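Local coordinates for hypothetical protein (Leishmania major, PDB 1R75) that is of unknown function but belongs to the DUF1935 family and folds into an all-beta domain of antiparallel sheets, at residues Pro36-Ser39 with Asn40-Tyr43. Numbering follows the deposited sequence.
Sequences PMFS and NILY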
ATOM      1  N   PRO A  36      -4.618   9.996  -1.729  1.00 33.14           N
ATOM      2  CA  PRO A  36      -4.497   9.854  -0.276  1.00 35.46           C
ATOM      3  C   PRO A  36      -5.551   8.899   0.254  1.00 35.46           C
ATOM      4  O   PRO A  36      -6.634   8.724  -0.361  1.00 35.76           O
ATOM      5  CB  PRO A  36      -4.694  11.309   0.246  1.00 36.25           C
ATOM      6  CG  PRO A  36      -5.534  11.958  -0.773  1.00 36.47           C
ATOM      7  CD  PRO A  36      -5.156  11.328  -2.107  1.00 36.27           C
ATOM      8  N   MET A  37      -5.240   8.225   1.358  1.00 36.81           N
ATOM      9  CA  MET A  37      -6.131   7.158   1.858  1.00 39.00           C
ATOM     10  C   MET A  37      -6.480   6.967   3.347  1.00 40.16           C
ATOM     11  O   MET A  37      -7.575   6.382   3.672  1.00 45.43           O
ATOM     12  CB  MET A  37      -5.584   5.854   1.421  1.00 38.01           C
ATOM     13  CG  MET A  37      -5.829   5.609   0.016  1.00 39.99           C
ATOM     14  SD  MET A  37      -5.238   4.009  -0.209  1.00 40.34           S
ATOM     15  CE  MET A  37      -6.546   3.167  -0.682  1.00 44.58           C
ATOM     16  N   PHE A  38      -5.628   7.352   4.255  1.00 39.03           N
ATOM     17  CA  PHE A  38      -5.833   6.898   5.666  1.00 37.27           C
ATOM     18  C   PHE A  38      -5.601   8.136   6.558  1.00 37.39           C
ATOM     19  O   PHE A  38      -4.588   8.316   7.241  1.00 37.55           O
ATOM     20  CB  PHE A  38      -4.874   5.693   5.910  1.00 37.27           C
ATOM     21  CG  PHE A  38      -4.901   5.091   7.315  1.00 35.30           C
ATOM     22  CD1 PHE A  38      -5.931   4.248   7.715  1.00 36.55           C
ATOM     23  CD2 PHE A  38      -3.872   5.328   8.199  1.00 34.20           C
ATOM     24  CE1 PHE A  38      -5.938   3.630   8.988  1.00 34.77           C
ATOM     25  CE2 PHE A  38      -3.900   4.774   9.486  1.00 39.97           C
ATOM     26  CZ  PHE A  38      -4.933   3.895   9.865  1.00 36.10           C
ATOM     27  N   SER A  39      -6.557   9.050   6.467  1.00 37.41           N
ATOM     28  CA  SER A  39      -6.452  10.385   7.037  1.00 38.38           C
ATOM     29  C   SER A  39      -5.205  11.008   6.474  1.00 38.53           C
ATOM     30  O   SER A  39      -4.412  11.586   7.222  1.00 39.85           O
ATOM     31  CB  SER A  39      -6.393  10.343   8.577  1.00 38.46           C
ATOM     32  OG  SER A  39      -7.140  11.402   9.158  1.00 43.77           O
ATOM     33  N   ASN A  40      -5.003  10.886   5.165  1.00 38.28           N
ATOM     34  CA  ASN A  40      -3.777  11.446   4.579  1.00 38.80           C
ATOM     35  C   ASN A  40      -2.439  11.036   5.226  1.00 37.77           C
ATOM     36  O   ASN A  40      -1.500  11.843   5.325  1.00 39.39           O
ATOM     37  CB  ASN A  40      -3.889  12.960   4.587  1.00 40.66           C
ATOM     38  CG  ASN A  40      -5.238  13.403   4.182  1.00 42.21           C
ATOM     39  OD1 ASN A  40      -5.662  13.145   3.051  1.00 45.08           O
ATOM     40  ND2 ASN A  40      -5.993  13.978   5.136  1.00 49.17           N
ATOM     41  N   ILE A  41      -2.350   9.808   5.723  1.00 35.57           N
ATOM     42  CA  ILE A  41      -1.075   9.276   6.136  1.00 33.87           C
ATOM     43  C   ILE A  41      -0.555   8.330   5.033  1.00 31.69           C
ATOM     44  O   ILE A  41       0.646   8.239   4.807  1.00 32.23           O
ATOM     45  CB  ILE A  41      -1.201   8.489   7.452  1.00 34.13           C
ATOM     46  CG1 ILE A  41      -1.644   9.418   8.631  1.00 39.23           C
ATOM     47  CG2 ILE A  41       0.125   7.906   7.823  1.00 34.26           C
ATOM     48  CD1 ILE A  41      -2.535   8.789   9.671  1.00 39.73           C
ATOM     49  N   LEU A  42      -1.460   7.552   4.449  1.00 28.73           N
ATOM     50  CA  LEU A  42      -1.101   6.564   3.435  1.00 26.99           C
ATOM     51  C   LEU A  42      -1.496   7.031   2.086  1.00 25.31           C
ATOM     52  O   LEU A  42      -2.661   7.389   1.841  1.00 26.41           O
ATOM     53  CB  LEU A  42      -1.766   5.195   3.736  1.00 24.39           C
ATOM     54  CG  LEU A  42      -1.221   4.013   2.926  1.00 26.13           C
ATOM     55  CD1 LEU A  42       0.159   3.663   3.228  1.00 26.65           C
ATOM     56  CD2 LEU A  42      -2.138   2.774   3.013  1.00 28.10           C
ATOM     57  N   TYR A  43      -0.571   6.946   1.144  1.00 24.20           N
ATOM     58  CA  TYR A  43      -0.876   7.318  -0.254  1.00 24.25           C
ATOM     59  C   TYR A  43      -0.744   6.118  -1.112  1.00 22.60           C
ATOM     60  O   TYR A  43       0.272   5.420  -0.980  1.00 21.87           O
ATOM     61  CB  TYR A  43       0.110   8.366  -0.747  1.00 25.24           C
ATOM     62  CG  TYR A  43      -0.083   9.667   0.011  1.00 28.19           C
ATOM     63  CD1 TYR A  43      -0.938  10.652  -0.480  1.00 32.21           C
ATOM     64  CD2 TYR A  43       0.485   9.842   1.244  1.00 27.40           C
ATOM     65  CE1 TYR A  43      -1.149  11.851   0.236  1.00 34.37           C
ATOM     66  CE2 TYR A  43       0.282  10.999   1.966  1.00 35.39           C
ATOM     67  CZ  TYR A  43      -0.514  12.012   1.433  1.00 36.43           C
ATOM     68  OH  TYR A  43      -0.768  13.129   2.184  1.00 39.86           O
TER
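Pro36 and Tyr43 pair at the base of the tight connection between strands 33-36 and 42-47, a local contact at the edge of a five-stranded antiparallel sheet. They form an antiparallel non-hydrogen-bonded pair with side chains on the same face, where Pro36 CB meets Tyr43 CE1 at 3.6 Å. Asn40 lies alongside the proline, its OD1 3.5 Å from Pro36 CB, while the tyrosine ring also makes an edge-to-face pair with Phe22. Beyond Pro36 a weak, bent bond from Met37 N to Leu42 O (2.8 Å, 127°) closes the hairpin connection. At its tip, Phe38-Ile41 make a tight turn of type III', close to I', with left-handed backbone angles at Ser39 and Asn40, and Ile41 N bonds to Phe38 O at 3.1 Å, approaching from above the carbonyl plane. Phe38 CG stands anti to the backbone N (chi1 179°), which sends the ring towards strand 123-132 and past Ile41, whose CD1 lies obliquely 4.0 Å from Phe38 CD2. Phe38 CB also packs against Leu42 CB (3.8 Å). Phe38 and Leu42 both reach Leu128 of strand 123-132, and Ile41 and Leu42 touch Ile64, joining the turn to the four-stranded sheet.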